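Local coordinates for putative triphosphoribosyl-dephospho-coA synthase (Archaeoglobus fulgidus DSM 4304, PDB 3H9P), which is of unknown function but may bind ATP and act as a triphosphoribosyl-dephospho-CoA synthase, at residues F24-E29 / L41-E46; E32-G37 / S69-G74; E143-R148 / P186-I191; H180-F185 / G230-L235. All blocks are in the same frame, centred on the assembly; numbering follows the deposited sequence.

Contact 1. Residues F24-E29 / L41-E46; sequences FPAFLE and LRAVKE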
loop_
_atom_site.group_PDB
_atom_site.type_symbol
_atom_site.label_atom_id
_atom_site.label_comp_id
_atom_site.label_asym_id
_atom_site.label_seq_id
_atom_site.Cartn_x
_atom_site.Cartn_y
_atom_site.Cartn_z
ATOM N N PHE A 24 -20.641 -19.520 -8.209
ATOM C CA PHE A 24 -21.998 -19.216 -8.589
ATOM C C PHE A 24 -23.032 -19.317 -7.422
ATOM O O PHE A 24 -23.848 -18.426 -7.278
ATOM C CB PHE A 24 -22.400 -20.079 -9.773
ATOM C CG PHE A 24 -23.647 -19.631 -10.442
ATOM C CD1 PHE A 24 -23.607 -18.608 -11.370
ATOM C CD2 PHE A 24 -24.864 -20.250 -10.147
ATOM C CE1 PHE A 24 -24.803 -18.188 -11.998
ATOM C CE2 PHE A 24 -26.038 -19.888 -10.787
ATOM C CZ PHE A 24 -26.014 -18.858 -11.714
ATOM N N PRO A 25 -22.983 -20.386 -6.595
ATOM C CA PRO A 25 -23.891 -20.389 -5.440
ATOM C C PRO A 25 -23.760 -19.170 -4.508
ATOM O O PRO A 25 -24.783 -18.689 -4.005
ATOM C CB PRO A 25 -23.526 -21.678 -4.673
ATOM C CG PRO A 25 -22.933 -22.588 -5.713
ATOM C CD PRO A 25 -22.217 -21.649 -6.702
ATOM N N ALA A 26 -22.531 -18.699 -4.266
ATOM C CA ALA A 26 -22.297 -17.466 -3.510
ATOM C C ALA A 26 -22.945 -16.272 -4.197
ATOM O O ALA A 26 -23.548 -15.421 -3.543
ATOM C CB ALA A 26 -20.784 -17.201 -3.381
ATOM N N PHE A 27 -22.812 -16.213 -5.523
ATOM C CA PHE A 27 -23.406 -15.128 -6.294
ATOM C C PHE A 27 -24.924 -15.110 -6.165
ATOM O O PHE A 27 -25.516 -14.035 -6.005
ATOM C CB PHE A 27 -23.004 -15.187 -7.775
ATOM C CG PHE A 27 -21.559 -14.891 -8.044
ATOM C CD1 PHE A 27 -20.803 -14.110 -7.180
ATOM C CD2 PHE A 27 -20.952 -15.381 -9.184
ATOM C CE1 PHE A 27 -19.448 -13.825 -7.443
ATOM C CE2 PHE A 27 -19.593 -15.098 -9.451
ATOM C CZ PHE A 27 -18.857 -14.324 -8.556
ATOM N N LEU A 28 -25.560 -16.279 -6.219
ATOM C CA LEU A 28 -27.022 -16.371 -6.017
ATOM C C LEU A 28 -27.409 -15.894 -4.610
ATOM O O LEU A 28 -28.401 -15.174 -4.421
ATOM C CB LEU A 28 -27.536 -17.783 -6.282
ATOM C CG LEU A 28 -27.423 -18.331 -7.723
ATOM C CD1 LEU A 28 -28.006 -19.721 -7.827
ATOM C CD2 LEU A 28 -28.097 -17.383 -8.739
ATOM N N GLU A 29 -26.583 -16.241 -3.637
ATOM C CA GLU A 29 -26.788 -15.733 -2.294
ATOM C C GLU A 29 -26.711 -14.181 -2.199
ATOM O O GLU A 29 -27.569 -13.560 -1.596
ATOM C CB GLU A 29 -25.854 -16.444 -1.326
ATOM C CG GLU A 29 -25.919 -15.950 0.055
ATOM C CD GLU A 29 -25.389 -16.974 1.074
ATOM O OE1 GLU A 29 -24.488 -17.786 0.725
ATOM O OE2 GLU A 29 -25.902 -16.969 2.218
ATOM N N LEU A 41 -16.450 -12.843 0.876
ATOM C CA LEU A 41 -15.849 -13.899 1.684
ATOM C C LEU A 41 -16.301 -15.329 1.330
ATOM O O LEU A 41 -15.483 -16.250 1.263
ATOM C CB LEU A 41 -16.027 -13.597 3.185
ATOM C CG LEU A 41 -15.510 -14.628 4.195
ATOM C CD1 LEU A 41 -14.000 -14.711 4.178
ATOM C CD2 LEU A 41 -16.000 -14.344 5.627
ATOM N N ARG A 42 -17.602 -15.495 1.091
ATOM C CA ARG A 42 -18.172 -16.753 0.628
ATOM C C ARG A 42 -17.657 -17.096 -0.759
ATOM O O ARG A 42 -17.214 -18.234 -1.005
ATOM C CB ARG A 42 -19.697 -16.675 0.635
ATOM C CG ARG A 42 -20.287 -17.228 1.956
ATOM C CD ARG A 42 -21.488 -16.452 2.511
ATOM N NE ARG A 42 -21.789 -16.874 3.877
ATOM C CZ ARG A 42 -22.646 -17.845 4.213
ATOM N NH1 ARG A 42 -23.320 -18.511 3.281
ATOM N NH2 ARG A 42 -22.835 -18.151 5.498
ATOM N N ALA A 43 -17.683 -16.124 -1.660
ATOM C CA ALA A 43 -17.182 -16.357 -3.008
ATOM C C ALA A 43 -15.772 -16.882 -2.936
ATOM O O ALA A 43 -15.433 -17.842 -3.618
ATOM C CB ALA A 43 -17.258 -15.076 -3.887
ATOM N N VAL A 44 -14.959 -16.259 -2.091
ATOM C CA VAL A 44 -13.552 -16.633 -2.000
ATOM C C VAL A 44 -13.395 -18.023 -1.421
ATOM O O VAL A 44 -12.644 -18.839 -1.955
ATOM C CB VAL A 44 -12.712 -15.598 -1.175
ATOM C CG1 VAL A 44 -11.319 -16.135 -0.885
ATOM C CG2 VAL A 44 -12.637 -14.281 -1.902
ATOM N N LYS A 45 -14.078 -18.292 -0.308
ATOM C CA LYS A 45 -13.997 -19.623 0.282
ATOM C C LYS A 45 -14.491 -20.656 -0.732
ATOM O O LYS A 45 -13.887 -21.713 -0.896
ATOM C CB LYS A 45 -14.792 -19.696 1.572
ATOM C CG LYS A 45 -14.175 -18.922 2.725
ATOM C CD LYS A 45 -14.995 -19.116 3.989
ATOM C CE LYS A 45 -14.449 -18.321 5.142
ATOM N NZ LYS A 45 -15.004 -18.819 6.435
ATOM N N GLU A 46 -15.545 -20.325 -1.462
ATOM C CA GLU A 46 -16.181 -21.316 -2.326
ATOM C C GLU A 46 -15.319 -21.758 -3.485
ATOM O O GLU A 46 -15.041 -22.940 -3.635
ATOM C CB GLU A 46 -17.545 -20.838 -2.833
ATOM C CG GLU A 46 -18.669 -21.311 -1.965
ATOM C CD GLU A 46 -20.047 -20.966 -2.500
ATOM O OE1 GLU A 46 -20.236 -20.858 -3.750
ATOM O OE2 GLU A 46 -20.955 -20.818 -1.637
#
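E29 and R42 form a salt bridge across an antiparallel helical hairpin. Its arms are helices 24-33 and 36-46. Their short segments here run at 167° to each other, with axes 8.5 Å apart. E29 OE1 accepts from R42 NH1 at 2.9 Å. The donor comes to the syn side of the oxygen, tilted from the carboxylate plane. Carboxylate and guanidinium planes stand nearly perpendicular, at 87°, and NH1 alone makes the bond. The E29 chain reaches across because CG lies anti to the backbone N (chi1 176°) and the rest is extended. The other oxygen, E29 OE2, pairs with K33 NZ one helical turn further on. R42 NE has a second, weak and long ion pair with E38. An alanine in place of E29 would probably leave R42 NH1 without this carboxylate and cost K33 its salt bridge on OE2.

The second polar link uses the backbone. A26 lies in the first turn of helix 24-33, where an amide has no acceptor four residues back within the helix. E46 OE1 takes this N-H from A26 N at 3.2 Å. P25 O accepts from E29 N and from a bound glycerol, probably left from crystallisation.

Beside these links the helices are close, with CA atoms of A26 and A43 5.3 Å apart. A26 CB meets A43 CB at 4.1 Å, and F27 CE1 reaches A43 CB at 4.4 Å.

Contact 2. Residues E32-G37 / S69-G74; sequences EKRIIG and SSWDAG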
loop_
_atom_site.group_PDB
_atom_site.type_symbol
_atom_site.label_atom_id
_atom_site.label_comp_id
_atom_site.label_asym_id
_atom_site.label_seq_id
_atom_site.Cartn_x
_atom_site.Cartn_y
_atom_site.Cartn_z
ATOM N N GLU A 32 -29.804 -12.544 -3.601
ATOM C CA GLU A 32 -30.868 -12.670 -2.604
ATOM C C GLU A 32 -30.687 -11.777 -1.362
ATOM O O GLU A 32 -31.584 -11.016 -1.008
ATOM C CB GLU A 32 -30.974 -14.129 -2.157
ATOM C CG GLU A 32 -32.255 -14.397 -1.414
ATOM C CD GLU A 32 -32.244 -15.671 -0.613
ATOM O OE1 GLU A 32 -31.167 -16.083 -0.090
ATOM O OE2 GLU A 32 -33.341 -16.253 -0.488
ATOM N N LYS A 33 -29.536 -11.863 -0.698
ATOM C CA LYS A 33 -29.348 -11.123 0.562
ATOM C C LYS A 33 -28.759 -9.706 0.424
ATOM O O LYS A 33 -29.002 -8.862 1.275
ATOM C CB LYS A 33 -28.532 -11.932 1.589
ATOM C CG LYS A 33 -29.030 -13.368 1.860
ATOM C CD LYS A 33 -28.181 -13.980 2.978
ATOM C CE LYS A 33 -28.804 -15.256 3.504
ATOM N NZ LYS A 33 -28.504 -16.405 2.607
ATOM N N ARG A 34 -27.968 -9.470 -0.622
ATOM C CA ARG A 34 -27.378 -8.147 -0.921
ATOM C C ARG A 34 -26.278 -7.792 0.087
ATOM O O ARG A 34 -26.059 -6.634 0.415
ATOM C CB ARG A 34 -28.457 -7.038 -0.914
ATOM C CG ARG A 34 -29.777 -7.414 -1.519
ATOM C CD ARG A 34 -29.810 -7.173 -2.992
ATOM N NE ARG A 34 -31.116 -7.469 -3.586
ATOM C CZ ARG A 34 -31.551 -6.981 -4.754
ATOM N NH1 ARG A 34 -30.792 -6.154 -5.487
ATOM N NH2 ARG A 34 -32.761 -7.319 -5.199
ATOM N N ILE A 35 -25.604 -8.818 0.563
ATOM C CA ILE A 35 -24.628 -8.768 1.627
ATOM C C ILE A 35 -23.242 -8.633 1.003
ATOM O O ILE A 35 -22.705 -9.623 0.549
ATOM C CB ILE A 35 -24.644 -10.176 2.253
ATOM C CG1 ILE A 35 -25.011 -11.187 1.096
ATOM C CG2 ILE A 35 -25.585 -10.231 3.459
ATOM C CD1 ILE A 35 -24.215 -12.505 1.000
ATOM N N ILE A 36 -22.615 -7.464 1.007
ATOM C CA ILE A 36 -21.377 -7.332 0.221
ATOM C C ILE A 36 -20.194 -8.137 0.807
ATOM O O ILE A 36 -19.664 -9.022 0.139
ATOM C CB ILE A 36 -20.961 -5.860 -0.070
ATOM C CG1 ILE A 36 -22.092 -5.055 -0.741
ATOM C CG2 ILE A 36 -19.615 -5.796 -0.910
ATOM C CD1 ILE A 36 -22.677 -5.655 -1.956
ATOM N N GLY A 37 -19.792 -7.789 2.034
ATOM C CA GLY A 37 -18.674 -8.397 2.741
ATOM C C GLY A 37 -18.748 -9.911 2.788
ATOM O O GLY A 37 -17.840 -10.611 2.316
ATOM N N SER A 69 -24.956 -7.599 -6.259
ATOM C CA SER A 69 -25.883 -7.248 -5.190
ATOM C C SER A 69 -26.931 -6.299 -5.711
ATOM O O SER A 69 -27.995 -6.178 -5.120
ATOM C CB SER A 69 -25.155 -6.620 -3.997
ATOM O OG SER A 69 -24.879 -5.256 -4.258
ATOM N N SER A 70 -26.623 -5.658 -6.840
ATOM C CA SER A 70 -27.551 -4.731 -7.514
ATOM C C SER A 70 -28.007 -5.247 -8.891
ATOM O O SER A 70 -28.357 -4.450 -9.774
ATOM C CB SER A 70 -26.867 -3.376 -7.695
ATOM O OG SER A 70 -26.288 -2.941 -6.477
ATOM N N TRP A 71 -27.996 -6.561 -9.068
ATOM C CA TRP A 71 -28.346 -7.238 -10.334
ATOM C C TRP A 71 -29.636 -6.798 -11.028
ATOM O O TRP A 71 -29.748 -6.946 -12.242
ATOM C CB TRP A 71 -28.421 -8.733 -10.129
ATOM C CG TRP A 71 -29.494 -9.157 -9.205
ATOM C CD1 TRP A 71 -29.419 -9.252 -7.828
ATOM C CD2 TRP A 71 -30.814 -9.576 -9.572
ATOM N NE1 TRP A 71 -30.634 -9.704 -7.327
ATOM C CE2 TRP A 71 -31.498 -9.906 -8.377
ATOM C CE3 TRP A 71 -31.486 -9.699 -10.796
ATOM C CZ2 TRP A 71 -32.829 -10.335 -8.377
ATOM C CZ3 TRP A 71 -32.785 -10.130 -10.802
ATOM C CH2 TRP A 71 -33.460 -10.439 -9.595
ATOM N N ASP A 72 -30.583 -6.259 -10.262
ATOM C CA ASP A 72 -31.907 -5.945 -10.760
ATOM C C ASP A 72 -32.142 -4.440 -10.903
ATOM O O ASP A 72 -33.256 -4.010 -11.170
ATOM C CB ASP A 72 -32.972 -6.561 -9.825
ATOM C CG ASP A 72 -32.854 -6.064 -8.375
ATOM O OD1 ASP A 72 -31.820 -5.468 -7.957
ATOM O OD2 ASP A 72 -33.799 -6.330 -7.629
ATOM N N ALA A 73 -31.096 -3.642 -10.717
ATOM C CA ALA A 73 -31.204 -2.170 -10.896
ATOM C C ALA A 73 -31.569 -1.679 -12.300
ATOM O O ALA A 73 -32.144 -0.592 -12.434
ATOM C CB ALA A 73 -29.969 -1.468 -10.400
ATOM N N GLY A 74 -31.288 -2.455 -13.343
ATOM C CA GLY A 74 -31.618 -2.021 -14.726
ATOM C C GLY A 74 -30.476 -2.371 -15.676
ATOM O O GLY A 74 -29.940 -3.474 -15.629
#
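R34 and D72 are joined by a two-bond salt bridge. R34 NH1 gives to D72 OD1 at 2.8 Å and R34 NH2 to D72 OD2, also at 2.8 Å. Both bonds are nearly straight, and both oxygens lie in the guanidinium plane. The carboxylate is turned 43° from that plane, so OD2 is met from above its own plane. R34 CG lies beside the backbone N, anti to the carbonyl carbon (chi1 -39°), and the chain then bends at chi2 toward S69 and D72.

R34 NH1 also serves a backbone acceptor, S69 O, at 2.8 Å. Three bonds thus fix the rotation of the guanidinium. A leucine in place of R34 would probably leave the D72 carboxylate without its counter-charge and S69 O without this donor. R86 brings a like charge close to R34 NH1, which the D72 carboxylate is likely to offset.

The contact joins two turns between helices. R34 is the first residue past helix 24-33, with a positive phi of 71°, and I35 sits at the N-cap position of helix 36-46. Opposite, S70 to A73 form a type I beta turn, closed by A73 N to S70 O, after helix 58-68.

W71 NE1 lies over one face of the guanidinium, toward its rim, 3.8 Å from R34 NH2. W71 NE1 itself donates to A31 O. D72 CB sits over one face of the indole.

The apolar part is tight: I36 CD1 lies 3.4 Å from S69 CB. S69 OG is bonded to P66 O.

Contact 3. Residues E143-R148 / P186-I191; sequences ENLIAR and PDPLVI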
loop_
_atom_site.group_PDB
_atom_site.type_symbol
_atom_site.label_atom_id
_atom_site.label_comp_id
_atom_site.label_asym_id
_atom_site.label_seq_id
_atom_site.Cartn_x
_atom_site.Cartn_y
_atom_site.Cartn_z
ATOM N N GLU A 143 -3.031 4.085 -7.162
ATOM C CA GLU A 143 -2.699 2.951 -8.036
ATOM C C GLU A 143 -3.658 1.783 -7.896
ATOM O O GLU A 143 -3.695 0.897 -8.760
ATOM C CB GLU A 143 -1.281 2.426 -7.781
ATOM C CG GLU A 143 -1.125 1.668 -6.463
ATOM C CD GLU A 143 -0.501 2.539 -5.373
ATOM O OE1 GLU A 143 -0.483 3.802 -5.523
ATOM O OE2 GLU A 143 0.001 1.960 -4.374
ATOM N N ASN A 144 -4.385 1.757 -6.782
ATOM C CA ASN A 144 -5.329 0.677 -6.495
ATOM C C ASN A 144 -6.613 0.808 -7.346
ATOM O O ASN A 144 -7.565 1.509 -6.985
ATOM C CB ASN A 144 -5.626 0.645 -4.983
ATOM C CG ASN A 144 -6.381 -0.597 -4.554
ATOM O OD1 ASN A 144 -7.074 -1.225 -5.351
ATOM N ND2 ASN A 144 -6.293 -0.927 -3.273
ATOM N N LEU A 145 -6.621 0.131 -8.479
ATOM C CA LEU A 145 -7.717 0.215 -9.461
ATOM C C LEU A 145 -9.066 -0.317 -8.960
ATOM O O LEU A 145 -10.120 0.253 -9.248
ATOM C CB LEU A 145 -7.300 -0.466 -10.785
ATOM C CG LEU A 145 -6.019 -0.007 -11.511
ATOM C CD1 LEU A 145 -5.768 -0.889 -12.732
ATOM C CD2 LEU A 145 -6.040 1.463 -11.953
ATOM N N ILE A 146 -9.064 -1.375 -8.163
ATOM C CA ILE A 146 -10.340 -1.962 -7.726
ATOM C C ILE A 146 -11.003 -1.035 -6.712
ATOM O O ILE A 146 -12.234 -0.839 -6.758
ATOM C CB ILE A 146 -10.156 -3.417 -7.196
ATOM C CG1 ILE A 146 -9.925 -4.363 -8.374
ATOM C CG2 ILE A 146 -11.338 -3.919 -6.306
ATOM C CD1 ILE A 146 -9.106 -5.628 -7.983
ATOM N N ALA A 147 -10.175 -0.453 -5.832
ATOM C CA ALA A 147 -10.628 0.490 -4.773
ATOM C C ALA A 147 -11.349 1.693 -5.374
ATOM O O ALA A 147 -12.421 2.114 -4.944
ATOM C CB ALA A 147 -9.411 0.974 -3.955
ATOM N N ARG A 148 -10.699 2.225 -6.389
ATOM C CA ARG A 148 -11.159 3.328 -7.214
ATOM C C ARG A 148 -12.472 3.036 -7.979
ATOM O O ARG A 148 -13.327 3.907 -8.062
ATOM C CB ARG A 148 -9.994 3.637 -8.139
ATOM C CG ARG A 148 -10.238 4.377 -9.429
ATOM C CD ARG A 148 -8.927 5.011 -9.686
ATOM N NE ARG A 148 -8.469 4.894 -11.046
ATOM C CZ ARG A 148 -7.193 4.958 -11.383
ATOM N NH1 ARG A 148 -6.259 5.076 -10.439
ATOM N NH2 ARG A 148 -6.855 4.880 -12.659
ATOM N N PRO A 186 -1.464 0.463 -15.426
ATOM C CA PRO A 186 -0.415 -0.357 -14.806
ATOM C C PRO A 186 -1.082 -1.171 -13.692
ATOM O O PRO A 186 -1.927 -0.647 -12.959
ATOM C CB PRO A 186 0.573 0.666 -14.231
ATOM C CG PRO A 186 0.082 2.021 -14.631
ATOM C CD PRO A 186 -1.353 1.896 -15.098
ATOM N N ASP A 187 -0.773 -2.454 -13.628
ATOM C CA ASP A 187 -1.419 -3.373 -12.698
ATOM C C ASP A 187 -0.789 -3.240 -11.307
ATOM O O ASP A 187 0.416 -3.526 -11.135
ATOM C CB ASP A 187 -1.268 -4.821 -13.202
ATOM C CG ASP A 187 -2.290 -5.772 -12.579
ATOM O OD1 ASP A 187 -2.342 -5.849 -11.331
ATOM O OD2 ASP A 187 -3.057 -6.438 -13.332
ATOM N N PRO A 188 -1.591 -2.813 -10.315
ATOM C CA PRO A 188 -1.136 -2.682 -8.938
ATOM C C PRO A 188 -0.461 -3.967 -8.403
ATOM O O PRO A 188 0.512 -3.886 -7.673
ATOM C CB PRO A 188 -2.430 -2.364 -8.165
ATOM C CG PRO A 188 -3.534 -2.760 -9.039
ATOM C CD PRO A 188 -3.042 -2.565 -10.437
ATOM N N LEU A 189 -0.938 -5.137 -8.804
ATOM C CA LEU A 189 -0.276 -6.399 -8.392
ATOM C C LEU A 189 1.114 -6.522 -8.966
ATOM O O LEU A 189 2.077 -6.942 -8.281
ATOM C CB LEU A 189 -1.088 -7.601 -8.852
ATOM C CG LEU A 189 -2.467 -7.733 -8.235
ATOM C CD1 LEU A 189 -3.206 -8.919 -8.912
ATOM C CD2 LEU A 189 -2.364 -7.926 -6.725
ATOM N N VAL A 190 1.246 -6.180 -10.240
ATOM C CA VAL A 190 2.581 -6.133 -10.848
ATOM C C VAL A 190 3.446 -5.061 -10.146
ATOM O O VAL A 190 4.612 -5.312 -9.837
ATOM C CB VAL A 190 2.479 -5.897 -12.360
ATOM C CG1 VAL A 190 3.836 -5.604 -12.970
ATOM C CG2 VAL A 190 1.801 -7.069 -13.037
ATOM N N ILE A 191 2.873 -3.874 -9.894
ATOM C CA ILE A 191 3.624 -2.792 -9.226
ATOM C C ILE A 191 4.253 -3.342 -7.945
ATOM O O ILE A 191 5.466 -3.196 -7.715
ATOM C CB ILE A 191 2.727 -1.536 -8.879
ATOM C CG1 ILE A 191 2.298 -0.777 -10.146
ATOM C CG2 ILE A 191 3.446 -0.617 -7.964
ATOM C CD1 ILE A 191 1.260 0.303 -9.920
#
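P188 packs its ring against the backbone carbonyl of E143, with CB 3.5 Å from E143 O. The ring carbons CG and CD also lie close to this oxygen. L145, two residues after E143, meets the same ring at CD. Its CG lies beside the backbone N, anti to the carbonyl carbon (chi1 -56°), and from there L145 CD1 comes within 3.9 Å of P188 CD. The two side chains cross at about a right angle. The same methyl lies 3.9 Å from P186 O. Further along, I191 CD1 touches E143 CB at 3.9 Å. All these cross-contacts are van der Waals ones.

The next shell is two helix starts. N144 N-caps helix 145-151: its OD1 accepts from A147 N at 3.2 Å, with the donor well above the carbonyl plane of the side chain. D187 N-caps helix 188-194: its OD1 accepts from L189 N at 3.0 Å through the anti lone pair. P188 is the first residue of that helix, a place where a proline costs no amide bond. The two caps probably help to set the turns from which L145 and P188 meet. The D187 carboxylate is gripped further, by T231 through OD1 and by the backbone N of I232 through OD2. Three donors would hold it firmly in place. L145 also turns its CD2 over one face of the R148 guanidinium, 3.5 Å above the plane.

The site is a junction in an all-helical fold. Helix 230-246 lies beside it through T231 and L235, which touch P188 and L145. Helix 58-68 meets I146, and helix 196-208 packs on P186 and I191.

Contact 4. Residues H180-F185 / G230-L235; sequences HLLSKF and GTIADL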
loop_
_atom_site.group_PDB
_atom_site.type_symbol
_atom_site.label_atom_id
_atom_site.label_comp_id
_atom_site.label_asym_id
_atom_site.label_seq_id
_atom_site.Cartn_x
_atom_site.Cartn_y
_atom_site.Cartn_z
ATOM N N HIS A 180 -6.492 -3.833 -24.407
ATOM C CA HIS A 180 -6.856 -2.459 -24.142
ATOM C C HIS A 180 -6.624 -2.069 -22.682
ATOM O O HIS A 180 -5.995 -1.040 -22.410
ATOM C CB HIS A 180 -8.311 -2.271 -24.467
ATOM C CG HIS A 180 -8.797 -0.877 -24.276
ATOM N ND1 HIS A 180 -8.466 0.149 -25.143
ATOM C CD2 HIS A 180 -9.624 -0.338 -23.344
ATOM C CE1 HIS A 180 -9.070 1.260 -24.754
ATOM N NE2 HIS A 180 -9.774 0.994 -23.665
ATOM N N LEU A 181 -7.174 -2.848 -21.737
ATOM C CA LEU A 181 -7.006 -2.488 -20.324
ATOM C C LEU A 181 -5.525 -2.650 -19.930
ATOM O O LEU A 181 -4.964 -1.806 -19.225
ATOM C CB LEU A 181 -7.947 -3.286 -19.415
ATOM C CG LEU A 181 -9.460 -3.114 -19.667
ATOM C CD1 LEU A 181 -10.365 -4.102 -18.868
ATOM C CD2 LEU A 181 -9.864 -1.706 -19.393
ATOM N N LEU A 182 -4.887 -3.705 -20.432
ATOM C CA LEU A 182 -3.467 -3.909 -20.193
ATOM C C LEU A 182 -2.608 -2.696 -20.640
ATOM O O LEU A 182 -1.674 -2.285 -19.924
ATOM C CB LEU A 182 -2.991 -5.216 -20.854
ATOM C CG LEU A 182 -1.682 -5.856 -20.352
ATOM C CD1 LEU A 182 -1.769 -6.314 -18.862
ATOM C CD2 LEU A 182 -1.273 -7.000 -21.258
ATOM N N SER A 183 -2.920 -2.089 -21.782
ATOM C CA SER A 183 -2.130 -0.896 -22.187
ATOM C C SER A 183 -2.477 0.428 -21.499
ATOM O O SER A 183 -1.831 1.446 -21.754
ATOM C CB SER A 183 -1.995 -0.698 -23.720
ATOM O OG SER A 183 -2.793 -1.567 -24.478
ATOM N N LYS A 184 -3.460 0.429 -20.623
ATOM C CA LYS A 184 -3.984 1.688 -20.136
ATOM C C LYS A 184 -3.696 1.839 -18.647
ATOM O O LYS A 184 -3.458 2.932 -18.152
ATOM C CB LYS A 184 -5.490 1.730 -20.420
ATOM C CG LYS A 184 -6.142 3.061 -20.313
ATOM C CD LYS A 184 -7.624 2.901 -20.586
ATOM C CE LYS A 184 -8.332 4.221 -20.652
ATOM N NZ LYS A 184 -8.451 4.604 -22.071
ATOM N N PHE A 185 -3.719 0.732 -17.923
ATOM C CA PHE A 185 -3.618 0.825 -16.478
ATOM C C PHE A 185 -2.508 -0.100 -16.062
ATOM O O PHE A 185 -2.562 -1.288 -16.378
ATOM C CB PHE A 185 -4.934 0.433 -15.810
ATOM C CG PHE A 185 -6.097 1.303 -16.199
ATOM C CD1 PHE A 185 -6.190 2.620 -15.737
ATOM C CD2 PHE A 185 -7.096 0.797 -17.009
ATOM C CE1 PHE A 185 -7.262 3.405 -16.076
ATOM C CE2 PHE A 185 -8.179 1.582 -17.376
ATOM C CZ PHE A 185 -8.266 2.889 -16.926
ATOM N N GLY A 230 -3.152 -9.675 -12.761
ATOM C CA GLY A 230 -4.439 -10.132 -12.239
ATOM C C GLY A 230 -5.568 -9.114 -12.232
ATOM O O GLY A 230 -6.723 -9.457 -12.471
ATOM N N THR A 231 -5.244 -7.855 -11.972
ATOM C CA THR A 231 -6.254 -6.822 -11.824
ATOM C C THR A 231 -6.879 -6.506 -13.163
ATOM O O THR A 231 -8.067 -6.177 -13.239
ATOM C CB THR A 231 -5.641 -5.541 -11.266
ATOM O OG1 THR A 231 -4.777 -5.869 -10.169
ATOM C CG2 THR A 231 -6.709 -4.556 -10.803
ATOM N N ILE A 232 -6.081 -6.602 -14.228
ATOM C CA ILE A 232 -6.554 -6.331 -15.558
ATOM C C ILE A 232 -7.598 -7.373 -15.959
ATOM O O ILE A 232 -8.680 -7.030 -16.458
ATOM C CB ILE A 232 -5.378 -6.237 -16.564
ATOM C CG1 ILE A 232 -4.355 -5.202 -16.101
ATOM C CG2 ILE A 232 -5.893 -5.946 -17.986
ATOM C CD1 ILE A 232 -4.965 -3.771 -15.852
ATOM N N ALA A 233 -7.283 -8.638 -15.713
ATOM C CA ALA A 233 -8.243 -9.707 -15.899
ATOM C C ALA A 233 -9.471 -9.525 -14.981
ATOM O O ALA A 233 -10.618 -9.732 -15.419
ATOM C CB ALA A 233 -7.578 -11.063 -15.661
ATOM N N ASP A 234 -9.246 -9.128 -13.734
ATOM C CA ASP A 234 -10.359 -8.773 -12.830
ATOM C C ASP A 234 -11.295 -7.769 -13.499
ATOM O O ASP A 234 -12.510 -8.000 -13.558
ATOM C CB ASP A 234 -9.859 -8.232 -11.466
ATOM C CG ASP A 234 -9.152 -9.323 -10.612
ATOM O OD1 ASP A 234 -9.390 -10.515 -10.882
ATOM O OD2 ASP A 234 -8.378 -9.016 -9.661
ATOM N N LEU A 235 -10.730 -6.679 -14.050
ATOM C CA LEU A 235 -11.526 -5.605 -14.648
ATOM C C LEU A 235 -12.165 -6.047 -15.947
ATOM O O LEU A 235 -13.210 -5.526 -16.368
ATOM C CB LEU A 235 -10.652 -4.376 -14.885
ATOM C CG LEU A 235 -10.265 -3.623 -13.601
ATOM C CD1 LEU A 235 -8.969 -2.814 -13.781
ATOM C CD2 LEU A 235 -11.378 -2.706 -13.119
#
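L181 O accepts two backbone amides, from K184 N at 3.0 Å and from F185 N at 3.1 Å. F185 follows in the chain and meets the same partner as L181, namely I232. The contact is a helix-helix packing in the interior of the all-alpha fold, between the end of helix 171-182 and the first turns of helix 230-246.

I232 is the central side chain, and all its branches touch the other segment. CG1 lies anti to the carbonyl carbon (chi1 -55°), which leaves CG2 anti to the backbone N. I232 CG2 rests on the L181-L182 backbone, 3.5 Å from L182 N. It also touches L181 CB at 3.7 Å. I232 CG1 meets L182 CD1 at 3.9 Å, the two side chains being at about a right angle.

One turn on, L181 and L235 cross obliquely, L181 CD1 reaching L235 CB at 4.0 Å. I156 of helix 155-167 touches L181, F185 and L235, and I202 and A206 of helix 196-208 back L182. The tip of the isoleucine ends among carbonyls: I232 CD1 lies 3.5 Å from F185 O and 3.9 Å from L181 O.

How the contacts relate
The four contacts form two pairs on opposite sides of the chain's centre. Contacts 1 and 2 share helices 24-33 and 36-46, and their centres are 13 Å apart. They touch where E29 CG meets I35 CD1 at 4.0 Å. Contacts 3 and 4 are closer, with centres 9 Å apart. Between them D187 OD1 lies 2.7 Å from T231 OG1. L145 CD1 also packs on F185 CB at 3.5 Å. Between the pairs, centres are 24 to 25 Å apart and nearest atoms about 10 to 14 Å. The glycerol lies by contact 1, about 4 Å from the E29 side chain.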